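Local coordinates for Amy13K (Eubacterium rectale DSM 17629, PDB 6B3P), which binds starch-derived malto-oligosaccharides through two family 26 carbohydrate-binding modules of a cell-surface alpha-amylase, probably helping the enzyme hold on to starch, at residues A17-Y20 against P26-E29; M35-T38 against W44-M47; V73-K78 against A83-D88; D176-S181 against L189-T194. One frame throughout, in Å; residues are numbered along the deposited sequence. Where two conformers were deposited one is given.

Interaction 1 (A17-Y20 against P26-E29); sequences AYIY and PAGE. With GLC (alpha-D-glucopyranose), chain C; GLC (alpha-D-glucopyranose), chain B.
Ile19 lies against Pro26 and Ala27, its two branches dividing the work. CG2 meets the proline ring at CG, 3.8 Å away, the two side chains crossing at about a right angle, while CD1 reaches only to 4.2 Å from CB of Ala27. That same Ala27 CB also sits 3.5 Å from the carbonyl O of Ala17. A polar link is made by one water: it donates to Ile19 O at 2.6 Å and to Gly28 O, and accepts from Ala27 N, so one molecule ties the strand to the loop. Strand 16-20 lies in the mixed sheet of the first CBM26 module, a beta-sandwich fold, and the loop 26-29 passes beside it before strand 33-37. Tyr18 sends its ring past the loop, with CG anti to the backbone N (chi1 179°); one ring edge, at CE1, is 3.5 Å from Gly28 O, and the hydroxyl reaches the glycan, where Tyr18 OH and O6 of the chain C glucose share a hydrogen bond of 2.5 Å in the ring plane. Tyr20 lays one ring face under that same glucose, whose O5 stands 3.7 Å above the ring plane, offset toward the rim, and Asp72 holds the Tyr20 hydroxyl by a hydrogen bond.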
loop_
_atom_site.group_PDB
_atom_site.type_symbol
_atom_site.label_atom_id
_atom_site.label_comp_id
_atom_site.label_asym_id
_atom_site.label_seq_id
_atom_site.Cartn_x
_atom_site.Cartn_y
_atom_site.Cartn_z
ATOM N N ALA A 17 -3.677 -14.827 5.991
ATOM C CA ALA A 17 -4.062 -15.316 4.673
ATOM C C ALA A 17 -3.021 -16.312 4.174
ATOM O O ALA A 17 -1.846 -15.969 4.024
ATOM C CB ALA A 17 -4.212 -14.158 3.693
ATOM N N TYR A 18 -3.461 -17.543 3.928
ATOM C CA TYR A 18 -2.609 -18.575 3.351
ATOM C C TYR A 18 -2.947 -18.727 1.875
ATOM O O TYR A 18 -4.100 -18.958 1.511
ATOM C CB TYR A 18 -2.784 -19.905 4.086
ATOM C CG TYR A 18 -1.949 -21.031 3.523
ATOM C CD1 TYR A 18 -0.574 -21.062 3.708
ATOM C CD2 TYR A 18 -2.538 -22.071 2.820
ATOM C CE1 TYR A 18 0.192 -22.092 3.200
ATOM C CE2 TYR A 18 -1.781 -23.105 2.306
ATOM C CZ TYR A 18 -0.417 -23.110 2.499
ATOM O OH TYR A 18 0.339 -24.140 1.992
ATOM N N ILE A 19 -1.928 -18.590 1.033
ATOM C CA ILE A 19 -2.104 -18.602 -0.413
ATOM C C ILE A 19 -1.241 -19.707 -1.003
ATOM O O ILE A 19 -0.084 -19.860 -0.613
ATOM C CB ILE A 19 -1.732 -17.235 -1.033
ATOM C CG1 ILE A 19 -2.659 -16.145 -0.483
ATOM C CG2 ILE A 19 -1.808 -17.283 -2.564
ATOM C CD1 ILE A 19 -2.195 -14.735 -0.765
ATOM N N TYR A 20 -1.797 -20.484 -1.928
ATOM C CA TYR A 20 -1.051 -21.609 -2.480
ATOM C C TYR A 20 -1.432 -22.002 -3.904
ATOM O O TYR A 20 -2.575 -21.830 -4.334
ATOM C CB TYR A 20 -1.206 -22.833 -1.573
ATOM C CG TYR A 20 -2.592 -23.450 -1.568
ATOM C CD1 TYR A 20 -2.942 -24.434 -2.487
ATOM C CD2 TYR A 20 -3.545 -23.063 -0.636
ATOM C CE1 TYR A 20 -4.198 -25.007 -2.480
ATOM C CE2 TYR A 20 -4.806 -23.632 -0.623
ATOM C CZ TYR A 20 -5.126 -24.606 -1.548
ATOM O OH TYR A 20 -6.376 -25.188 -1.557
ATOM N N PRO A 26 3.338 -18.359 -1.617
ATOM C CA PRO A 26 3.875 -16.991 -1.681
ATOM C C PRO A 26 3.644 -16.139 -0.428
ATOM O O PRO A 26 4.370 -15.161 -0.234
ATOM C CB PRO A 26 3.142 -16.382 -2.884
ATOM C CG PRO A 26 1.949 -17.230 -3.099
ATOM C CD PRO A 26 2.343 -18.607 -2.673
ATOM N N ALA A 27 2.657 -16.484 0.394
ATOM C CA ALA A 27 2.425 -15.756 1.640
ATOM C C ALA A 27 3.091 -16.465 2.818
ATOM O O ALA A 27 2.904 -16.075 3.972
ATOM C CB ALA A 27 0.926 -15.586 1.890
ATOM N N GLY A 28 3.863 -17.508 2.516
ATOM C CA GLY A 28 4.626 -18.228 3.522
ATOM C C GLY A 28 3.975 -19.535 3.921
ATOM O O GLY A 28 2.832 -19.804 3.555
ATOM N N GLU A 29 4.716 -20.356 4.662
ATOM C CA GLU A 29 4.177 -21.602 5.195
ATOM C C GLU A 29 2.956 -21.316 6.058
ATOM O O GLU A 29 2.777 -20.195 6.537
ATOM C CB GLU A 29 5.232 -22.347 6.017
ATOM C CG GLU A 29 6.370 -22.939 5.197
ATOM C CD GLU A 29 7.319 -23.776 6.035
ATOM O OE1 GLU A 29 7.056 -23.951 7.244
ATOM O OE2 GLU A 29 8.329 -24.260 5.484
HETATM C C1 GLC C . -3.977 -26.456 2.475
HETATM C C2 GLC C . -5.176 -27.090 1.821
HETATM C C3 GLC C . -4.787 -28.265 0.945
HETATM C C4 GLC C . -3.650 -27.875 0.012
HETATM C C5 GLC C . -2.525 -27.202 0.778
HETATM C C6 GLC C . -1.366 -26.725 -0.091
HETATM O O2 GLC C . -6.057 -27.453 2.834
HETATM O O3 GLC C . -5.891 -28.742 0.241
HETATM O O4 GLC C . -3.218 -29.042 -0.650
HETATM O O5 GLC C . -3.044 -26.118 1.486
HETATM O O6 GLC C . -0.307 -26.151 0.624
HETATM C C1 GLC B . -2.584 -26.793 7.527
HETATM C C2 GLC B . -3.977 -26.353 7.126
HETATM C C3 GLC B . -4.304 -26.946 5.764
HETATM C C4 GLC B . -3.229 -26.621 4.744
HETATM C C5 GLC B . -1.868 -27.002 5.278
HETATM C C6 GLC B . -0.800 -26.595 4.275
HETATM O O2 GLC B . -4.921 -26.709 8.110
HETATM O O3 GLC B . -5.526 -26.472 5.299
HETATM O O4 GLC B . -3.499 -27.278 3.532
HETATM O O5 GLC B . -1.678 -26.390 6.515
HETATM O O6 GLC B . 0.509 -26.750 4.735
HETATM O O HOH W 1 1.136 -18.840 1.392
#

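Interaction 2 (M35-T38 against W44-M47); sequences MTAT and WYTM. With EDO (1,2-ethanediol), chain L.
Met35 packs tightly against two residues of 44-47: its CB is 3.7 Å from CB of Tyr45, and its chain, bent at chi3 (73°), brings the methyl CE to 3.9 Å from CG of Met47. Both methionines are buried, and strands 2-8 and 16-20 supply further neighbours. Backbone pairing fixes this register. Thr36 and Thr46 form an antiparallel hydrogen-bonded pair, Thr46 N giving the shorter bond to Thr36 O at 2.7 Å, while Ala37 and Tyr45 are the next, non-hydrogen-bonded pair. Beyond them Thr38 N points almost straight at Trp44 O (N-H...O 176°), although it approaches from above the carbonyl plane. The hydroxyls close the same end: Thr38 OG1 donates to Thr46 OG1 over 2.6 Å, the side chains crossing at about a right angle, and Thr46 OG1 has a second partner in Asn6. The opposite character appears at Thr36 and Ala37, both exposed. Thr36 OG1 is bonded to a water at 2.6 Å, Ala37 CB comes no nearer than 4.1 Å to Tyr45 CE2, and the Tyr45 hydroxyl meets an ethanediol probably left by crystallisation. Alternating hydrogen-bonded and non-hydrogen-bonded antiparallel pairs joined by a short loop make a beta hairpin, here strands 33-37 and 44-50 of the first CBM26 module.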
loop_
_atom_site.group_PDB
_atom_site.type_symbol
_atom_site.label_atom_id
_atom_site.label_comp_id
_atom_site.label_asym_id
_atom_site.label_seq_id
_atom_site.Cartn_x
_atom_site.Cartn_y
_atom_site.Cartn_z
ATOM N N MET A 35 -2.604 -10.645 8.752
ATOM C CA MET A 35 -3.294 -9.471 8.234
ATOM C C MET A 35 -3.388 -8.406 9.320
ATOM O O MET A 35 -3.783 -8.690 10.451
ATOM C CB MET A 35 -4.685 -9.855 7.729
ATOM C CG MET A 35 -4.677 -11.051 6.791
ATOM S SD MET A 35 -6.305 -11.522 6.189
ATOM C CE MET A 35 -6.634 -10.207 5.020
ATOM N N THR A 36 -3.020 -7.179 8.963
ATOM C CA THR A 36 -2.964 -6.077 9.918
ATOM C C THR A 36 -4.283 -5.316 9.937
ATOM O O THR A 36 -4.941 -5.178 8.906
ATOM C CB THR A 36 -1.812 -5.102 9.583
ATOM O OG1 THR A 36 -0.584 -5.831 9.474
ATOM C CG2 THR A 36 -1.668 -4.025 10.657
ATOM N N ALA A 37 -4.665 -4.835 11.118
ATOM C CA ALA A 37 -5.875 -4.032 11.278
ATOM C C ALA A 37 -5.917 -2.909 10.250
ATOM O O ALA A 37 -4.984 -2.114 10.144
ATOM C CB ALA A 37 -5.955 -3.463 12.692
ATOM N N THR A 38 -7.005 -2.860 9.492
ATOM C CA THR A 38 -7.147 -1.903 8.404
ATOM C C THR A 38 -7.348 -0.488 8.934
ATOM O O THR A 38 -8.250 -0.241 9.735
ATOM C CB THR A 38 -8.332 -2.279 7.492
ATOM O OG1 THR A 38 -8.212 -3.648 7.091
ATOM C CG2 THR A 38 -8.370 -1.390 6.262
ATOM N N TRP A 44 -12.011 -4.752 10.027
ATOM C CA TRP A 44 -11.328 -5.249 8.830
ATOM C C TRP A 44 -9.836 -5.462 9.068
ATOM O O TRP A 44 -9.223 -4.775 9.888
ATOM C CB TRP A 44 -11.513 -4.280 7.661
ATOM C CG TRP A 44 -12.907 -4.229 7.112
ATOM C CD1 TRP A 44 -13.963 -3.523 7.612
ATOM C CD2 TRP A 44 -13.396 -4.906 5.945
ATOM N NE1 TRP A 44 -15.078 -3.720 6.833
ATOM C CE2 TRP A 44 -14.755 -4.564 5.804
ATOM C CE3 TRP A 44 -12.815 -5.767 5.010
ATOM C CZ2 TRP A 44 -15.542 -5.052 4.762
ATOM C CZ3 TRP A 44 -13.599 -6.252 3.978
ATOM C CH2 TRP A 44 -14.947 -5.893 3.863
ATOM N N TYR A 45 -9.265 -6.419 8.340
ATOM C CA TYR A 45 -7.829 -6.670 8.362
ATOM C C TYR A 45 -7.321 -6.800 6.937
ATOM O O TYR A 45 -8.030 -7.301 6.064
ATOM C CB TYR A 45 -7.508 -7.927 9.169
ATOM C CG TYR A 45 -7.927 -7.790 10.602
ATOM C CD1 TYR A 45 -9.246 -7.996 10.977
ATOM C CD2 TYR A 45 -7.012 -7.424 11.577
ATOM C CE1 TYR A 45 -9.642 -7.855 12.288
ATOM C CE2 TYR A 45 -7.396 -7.281 12.890
ATOM C CZ TYR A 45 -8.714 -7.496 13.245
ATOM O OH TYR A 45 -9.099 -7.353 14.561
ATOM N N THR A 46 -6.090 -6.354 6.717
ATOM C CA THR A 46 -5.548 -6.212 5.372
ATOM C C THR A 46 -4.145 -6.794 5.267
ATOM O O THR A 46 -3.326 -6.620 6.169
ATOM C CB THR A 46 -5.502 -4.724 4.945
ATOM O OG1 THR A 46 -6.828 -4.184 4.943
ATOM C CG2 THR A 46 -4.892 -4.569 3.553
ATOM N N MET A 47 -3.881 -7.484 4.159
ATOM C CA MET A 47 -2.529 -7.922 3.821
ATOM C C MET A 47 -2.207 -7.556 2.378
ATOM O O MET A 47 -3.086 -7.554 1.512
ATOM C CB MET A 47 -2.361 -9.433 4.028
ATOM C CG MET A 47 -3.222 -10.312 3.123
ATOM S SD MET A 47 -2.452 -10.698 1.534
ATOM C CE MET A 47 -1.203 -11.880 2.030
HETATM C C1 EDO L . -12.479 -8.202 14.672
HETATM O O1 EDO L . -11.861 -7.259 15.562
HETATM C C2 EDO L . -13.640 -8.899 15.375
HETATM O O2 EDO L . -13.144 -9.717 16.444
HETATM O O HOH W 2 -0.260 -7.540 7.572
#

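Interaction 3 (V73-K78 against A83-D88); sequences VTLSTK and AEYWFD. With EDO (1,2-ethanediol), chain M.
Tyr85 has the most surface buried here, and Leu75 meets it face on. The leucine methyl CD2 stands 3.9 Å from the centroid of the tyrosine ring and only 11° off its normal, a CH-pi contact over the centre of one face. Leu75 CG lies anti to its carbonyl carbon (chi1 -50°); with chi2 180° placing CD1 in line with the chain, the other methyl, CD2, is turned over the ring. The hydroxyl of Tyr85 continues past the leucine toward the inverse gamma turn centred on Ser76: Tyr85 OH is 3.8 Å from Leu75 CA, and a water bonded to it at 2.8 Å donates to Ser76 O. Replacing Tyr85 by an alanine would remove the ring and is likely to leave Leu75 CD2 without the face it packs on and Ser76 O without its water link. Phe87 is the next largest contributor from its strand, and its part is looser, since Val73 CG1 approaches the ring edge at CE2, 4.3 Å away. With nearest CA atoms 7.2 Å or more apart, these strands pair with other partners, Val73 and Leu75 with strand 57-62 and Ala83 and Tyr85 with strand 2-8. Side chains meeting across a gap too wide for backbone pairing are consistent with the interior of the beta sandwich of the first CBM26 module.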
loop_
_atom_site.group_PDB
_atom_site.type_symbol
_atom_site.label_atom_id
_atom_site.label_comp_id
_atom_site.label_asym_id
_atom_site.label_seq_id
_atom_site.Cartn_x
_atom_site.Cartn_y
_atom_site.Cartn_z
ATOM N N VAL A 73 -10.985 -20.537 -1.258
ATOM C CA VAL A 73 -11.561 -19.844 -2.409
ATOM C C VAL A 73 -10.476 -19.534 -3.438
ATOM O O VAL A 73 -9.311 -19.333 -3.089
ATOM C CB VAL A 73 -12.274 -18.533 -2.011
ATOM C CG1 VAL A 73 -13.428 -18.823 -1.061
ATOM C CG2 VAL A 73 -11.297 -17.535 -1.394
ATOM N N THR A 74 -10.873 -19.494 -4.707
ATOM C CA THR A 74 -9.942 -19.276 -5.809
ATOM C C THR A 74 -9.724 -17.793 -6.090
ATOM O O THR A 74 -10.678 -17.021 -6.192
ATOM C CB THR A 74 -10.443 -19.956 -7.107
ATOM O OG1 THR A 74 -10.531 -21.371 -6.907
ATOM C CG2 THR A 74 -9.505 -19.673 -8.279
ATOM N N LEU A 75 -8.457 -17.409 -6.206
ATOM C CA LEU A 75 -8.082 -16.087 -6.689
ATOM C C LEU A 75 -7.654 -16.211 -8.150
ATOM O O LEU A 75 -6.562 -16.697 -8.446
ATOM C CB LEU A 75 -6.953 -15.494 -5.843
ATOM C CG LEU A 75 -7.132 -15.510 -4.323
ATOM C CD1 LEU A 75 -5.911 -14.883 -3.657
ATOM C CD2 LEU A 75 -8.416 -14.802 -3.898
ATOM N N SER A 76 -8.521 -15.782 -9.062
ATOM C CA SER A 76 -8.263 -15.926 -10.491
ATOM C C SER A 76 -7.323 -14.827 -10.976
ATOM O O SER A 76 -7.735 -13.904 -11.678
ATOM C CB SER A 76 -9.578 -15.901 -11.271
ATOM O OG SER A 76 -10.425 -16.967 -10.870
ATOM N N THR A 77 -6.051 -14.955 -10.608
ATOM C CA THR A 77 -5.062 -13.899 -10.814
ATOM C C THR A 77 -4.249 -14.024 -12.104
ATOM O O THR A 77 -3.500 -13.108 -12.448
ATOM C CB THR A 77 -4.061 -13.862 -9.647
ATOM O OG1 THR A 77 -3.634 -15.195 -9.348
ATOM C CG2 THR A 77 -4.695 -13.247 -8.414
ATOM N N LYS A 78 -4.375 -15.145 -12.807
ATOM C CA LYS A 78 -3.519 -15.393 -13.968
ATOM C C LYS A 78 -3.591 -14.265 -14.993
ATOM O O LYS A 78 -4.664 -13.916 -15.481
ATOM C CB LYS A 78 -3.884 -16.714 -14.644
ATOM C CG LYS A 78 -2.950 -17.061 -15.799
ATOM C CD LYS A 78 -3.261 -18.410 -16.413
ATOM C CE LYS A 78 -2.243 -18.758 -17.489
ATOM N NZ LYS A 78 -2.535 -20.053 -18.157
ATOM N N ALA A 83 -4.690 -6.912 -8.247
ATOM C CA ALA A 83 -5.968 -7.427 -7.767
ATOM C C ALA A 83 -6.190 -7.066 -6.304
ATOM O O ALA A 83 -5.318 -7.296 -5.466
ATOM C CB ALA A 83 -6.037 -8.937 -7.952
ATOM N N GLU A 84 -7.349 -6.483 -6.007
ATOM C CA GLU A 84 -7.758 -6.252 -4.625
ATOM C C GLU A 84 -9.057 -6.988 -4.333
ATOM O O GLU A 84 -10.023 -6.878 -5.090
ATOM C CB GLU A 84 -7.929 -4.762 -4.329
ATOM C CG GLU A 84 -8.288 -4.499 -2.873
ATOM C CD GLU A 84 -8.163 -3.042 -2.471
ATOM O OE1 GLU A 84 -8.045 -2.175 -3.360
ATOM O OE2 GLU A 84 -8.185 -2.767 -1.252
ATOM N N TYR A 85 -9.070 -7.728 -3.228
ATOM C CA TYR A 85 -10.235 -8.503 -2.822
ATOM C C TYR A 85 -10.771 -8.025 -1.479
ATOM O O TYR A 85 -10.014 -7.574 -0.619
ATOM C CB TYR A 85 -9.891 -9.992 -2.728
ATOM C CG TYR A 85 -9.581 -10.654 -4.051
ATOM C CD1 TYR A 85 -10.594 -11.164 -4.849
ATOM C CD2 TYR A 85 -8.271 -10.781 -4.494
ATOM C CE1 TYR A 85 -10.313 -11.774 -6.057
ATOM C CE2 TYR A 85 -7.980 -11.389 -5.697
ATOM C CZ TYR A 85 -9.003 -11.885 -6.475
ATOM O OH TYR A 85 -8.716 -12.493 -7.677
ATOM N N TRP A 86 -12.086 -8.127 -1.316
ATOM C CA TRP A 86 -12.737 -7.930 -0.026
ATOM C C TRP A 86 -13.497 -9.196 0.341
ATOM O O TRP A 86 -14.291 -9.691 -0.459
ATOM C CB TRP A 86 -13.695 -6.739 -0.063
ATOM C CG TRP A 86 -13.018 -5.404 -0.168
ATOM C CD1 TRP A 86 -12.729 -4.548 0.855
ATOM C CD2 TRP A 86 -12.551 -4.767 -1.364
ATOM N NE1 TRP A 86 -12.111 -3.423 0.371
ATOM C CE2 TRP A 86 -11.988 -3.533 -0.987
ATOM C CE3 TRP A 86 -12.552 -5.125 -2.715
ATOM C CZ2 TRP A 86 -11.433 -2.653 -1.915
ATOM C CZ3 TRP A 86 -11.999 -4.249 -3.634
ATOM C CH2 TRP A 86 -11.448 -3.028 -3.229
ATOM N N PHE A 87 -13.248 -9.729 1.534
ATOM C CA PHE A 87 -13.987 -10.897 1.994
ATOM C C PHE A 87 -14.875 -10.536 3.177
ATOM O O PHE A 87 -14.396 -10.272 4.277
ATOM C CB PHE A 87 -13.045 -12.039 2.371
ATOM C CG PHE A 87 -13.732 -13.367 2.457
ATOM C CD1 PHE A 87 -14.479 -13.704 3.576
ATOM C CD2 PHE A 87 -13.651 -14.272 1.412
ATOM C CE1 PHE A 87 -15.125 -14.923 3.656
ATOM C CE2 PHE A 87 -14.293 -15.496 1.486
ATOM C CZ PHE A 87 -15.031 -15.821 2.610
ATOM N N ASP A 88 -16.177 -10.531 2.916
ATOM C CA ASP A 88 -17.190 -10.195 3.907
ATOM C C ASP A 88 -18.395 -11.099 3.664
ATOM O O ASP A 88 -19.392 -10.681 3.074
ATOM C CB ASP A 88 -17.569 -8.711 3.804
ATOM C CG ASP A 88 -18.585 -8.285 4.851
ATOM O OD1 ASP A 88 -18.845 -9.068 5.783
ATOM O OD2 ASP A 88 -19.111 -7.156 4.748
HETATM C C1 EDO M . -6.885 -11.015 -17.967
HETATM O O1 EDO M . -7.413 -10.715 -19.266
HETATM C C2 EDO M . -5.583 -11.797 -18.105
HETATM O O2 EDO M . -5.844 -13.196 -17.918
HETATM O O HOH W 3 -7.889 -11.442 -10.107
#

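Interaction 4 (D176-S181 against L189-T194); sequences DNIDVS and LWVTGT. With GLC (alpha-D-glucopyranose), chain D.
This is a buried, apolar contact between two sheets of the second CBM26 module: strand 178-180 edges one, strand 188-192 runs within the other, and the touching parts are close to antiparallel, 169° apart. Their facing CA atoms stay 8.5 Å apart at Ile178 and Val191, a spacing bridged by side chains. Ile178 and Val191 reach toward each other tip to tip, CD1 of the isoleucine 3.8 Å from CG1 of the valine. Beside them CG1 of Val180 lies 3.8 Å from CD1 of Leu189; the valine puts that methyl anti to the backbone N (chi1 179°). Opposed sheets whose aliphatic side chains meet between them form a beta-sandwich core, and Ile105 of strand 101-108 adds to it at Val180 and Val191. Just before the strand, Asn177 faces outward to the glycan instead. Its amide grips one glucose at two neighbouring hydroxyls: ND2 donates to O3 at 3.1 Å, nearly straight at 171°, while OD1 accepts from O2 at 3.1 Å. A leucine at Asn177 would probably leave both hydroxyls without these partners, although Tyr119 also bonds the sugar. Asp176, one residue earlier, brings OD2 to 4.2 Å from Thr194 O, while its OD1 accepts from the backbone N of Gly196, just past the segment.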
loop_
_atom_site.group_PDB
_atom_site.type_symbol
_atom_site.label_atom_id
_atom_site.label_comp_id
_atom_site.label_asym_id
_atom_site.label_seq_id
_atom_site.Cartn_x
_atom_site.Cartn_y
_atom_site.Cartn_z
ATOM N N ASP A 176 13.521 13.042 -8.608
ATOM C CA ASP A 176 12.947 12.866 -9.935
ATOM C C ASP A 176 11.433 12.858 -9.809
ATOM O O ASP A 176 10.896 12.743 -8.706
ATOM C CB ASP A 176 13.409 11.556 -10.581
ATOM C CG ASP A 176 14.891 11.537 -10.884
ATOM O OD1 ASP A 176 15.443 12.598 -11.239
ATOM O OD2 ASP A 176 15.502 10.452 -10.781
ATOM N N ASN A 177 10.744 12.969 -10.936
ATOM C CA ASN A 177 9.313 12.718 -10.957
ATOM C C ASN A 177 9.015 11.315 -10.456
ATOM O O ASN A 177 9.557 10.342 -10.979
ATOM C CB ASN A 177 8.751 12.871 -12.362
ATOM C CG ASN A 177 8.726 14.304 -12.832
ATOM O OD1 ASN A 177 9.259 15.207 -12.181
ATOM N ND2 ASN A 177 8.104 14.518 -13.982
ATOM N N ILE A 178 8.156 11.217 -9.449
ATOM C CA ILE A 178 7.712 9.924 -8.940
ATOM C C ILE A 178 6.333 9.614 -9.506
ATOM O O ILE A 178 5.360 10.277 -9.163
ATOM C CB ILE A 178 7.658 9.905 -7.401
ATOM C CG1 ILE A 178 9.024 10.266 -6.810
ATOM C CG2 ILE A 178 7.215 8.531 -6.899
ATOM C CD1 ILE A 178 8.945 10.812 -5.407
ATOM N N ASP A 179 6.257 8.610 -10.372
ATOM C CA ASP A 179 4.989 8.212 -10.972
ATOM C C ASP A 179 4.318 7.149 -10.111
ATOM O O ASP A 179 4.750 5.996 -10.079
ATOM C CB ASP A 179 5.197 7.697 -12.396
ATOM C CG ASP A 179 5.768 8.756 -13.322
ATOM O OD1 ASP A 179 5.595 9.961 -13.038
ATOM O OD2 ASP A 179 6.385 8.380 -14.339
ATOM N N VAL A 180 3.259 7.550 -9.416
ATOM C CA VAL A 180 2.577 6.677 -8.468
ATOM C C VAL A 180 1.468 5.881 -9.145
ATOM O O VAL A 180 0.482 6.450 -9.615
ATOM C CB VAL A 180 1.981 7.489 -7.293
ATOM C CG1 VAL A 180 1.242 6.580 -6.310
ATOM C CG2 VAL A 180 3.079 8.269 -6.581
ATOM N N SER A 181 1.646 4.565 -9.197
ATOM C CA SER A 181 0.583 3.661 -9.617
ATOM C C SER A 181 -0.219 3.214 -8.402
ATOM O O SER A 181 0.297 2.511 -7.534
ATOM C CB SER A 181 1.152 2.444 -10.350
ATOM O OG SER A 181 1.776 2.822 -11.564
ATOM N N LEU A 189 4.312 3.256 -0.615
ATOM C CA LEU A 189 5.582 3.341 -1.333
ATOM C C LEU A 189 6.683 3.952 -0.468
ATOM O O LEU A 189 6.405 4.701 0.468
ATOM C CB LEU A 189 5.417 4.173 -2.606
ATOM C CG LEU A 189 4.402 3.663 -3.629
ATOM C CD1 LEU A 189 4.138 4.730 -4.678
ATOM C CD2 LEU A 189 4.897 2.383 -4.282
ATOM N N TRP A 190 7.930 3.618 -0.793
ATOM C CA TRP A 190 9.101 4.191 -0.137
ATOM C C TRP A 190 10.023 4.800 -1.187
ATOM O O TRP A 190 10.314 4.167 -2.203
ATOM C CB TRP A 190 9.848 3.127 0.668
ATOM C CG TRP A 190 9.086 2.604 1.841
ATOM C CD1 TRP A 190 9.192 3.017 3.137
ATOM C CD2 TRP A 190 8.100 1.565 1.831
ATOM N NE1 TRP A 190 8.333 2.301 3.935
ATOM C CE2 TRP A 190 7.651 1.402 3.157
ATOM C CE3 TRP A 190 7.553 0.757 0.829
ATOM C CZ2 TRP A 190 6.680 0.466 3.507
ATOM C CZ3 TRP A 190 6.589 -0.174 1.180
ATOM C CH2 TRP A 190 6.164 -0.311 2.506
ATOM N N VAL A 191 10.485 6.023 -0.941
ATOM C CA VAL A 191 11.326 6.732 -1.902
ATOM C C VAL A 191 12.631 7.205 -1.266
ATOM O O VAL A 191 12.643 7.702 -0.140
ATOM C CB VAL A 191 10.588 7.946 -2.506
ATOM C CG1 VAL A 191 11.421 8.590 -3.612
ATOM C CG2 VAL A 191 9.225 7.525 -3.044
ATOM N N THR A 192 13.726 7.033 -2.002
ATOM C CA THR A 192 15.035 7.519 -1.582
ATOM C C THR A 192 15.743 8.231 -2.727
ATOM O O THR A 192 15.465 7.972 -3.897
ATOM C CB THR A 192 15.938 6.372 -1.090
ATOM O OG1 THR A 192 16.154 5.440 -2.157
ATOM C CG2 THR A 192 15.305 5.655 0.091
ATOM N N GLY A 193 16.661 9.127 -2.379
ATOM C CA GLY A 193 17.514 9.769 -3.360
ATOM C C GLY A 193 17.027 11.139 -3.781
ATOM O O GLY A 193 16.071 11.674 -3.220
ATOM N N THR A 194 17.705 11.704 -4.773
ATOM C CA THR A 194 17.347 12.999 -5.335
ATOM C C THR A 194 17.439 12.899 -6.855
ATOM O O THR A 194 17.552 11.797 -7.394
ATOM C CB THR A 194 18.262 14.121 -4.802
ATOM O OG1 THR A 194 19.634 13.764 -5.004
ATOM C CG2 THR A 194 18.010 14.346 -3.317
HETATM C C1 GLC D . 7.074 19.294 -12.044
HETATM C C2 GLC D . 7.664 18.237 -12.936
HETATM C C3 GLC D . 7.193 18.421 -14.357
HETATM C C4 GLC D . 5.694 18.505 -14.408
HETATM C C5 GLC D . 5.214 19.595 -13.486
HETATM C C6 GLC D . 3.706 19.711 -13.492
HETATM O O2 GLC D . 9.064 18.270 -12.845
HETATM O O3 GLC D . 7.607 17.342 -15.134
HETATM O O4 GLC D . 5.266 18.685 -15.752
HETATM O O5 GLC D . 5.674 19.316 -12.187
HETATM O O6 GLC D . 3.224 20.771 -12.706
#

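In the fold
Three of the four contacts belong to one module. Interactions 1 and 2 involve neighbouring strands, 16-20 and 33-37, with 15 Å between their centres, and share a patch at Met47: CG touches Ala17 CB at 4.0 Å and CE touches Ile19 CD1 at 4.1 Å. Interactions 2 and 3 meet through Trp44, whose CZ3 is 3.7 Å from CD1 of Trp86. Interactions 1 and 3 reach the same sheet without touching, their nearest atoms about 5 Å apart. Interaction 4 stands in the other module, centres 25 to 29 Å from the rest. Glycan is gripped directly in interactions 1 and 4, by different residues in two separate pockets; in interaction 3 the side chain of Val73 is about 12 Å from a glucose.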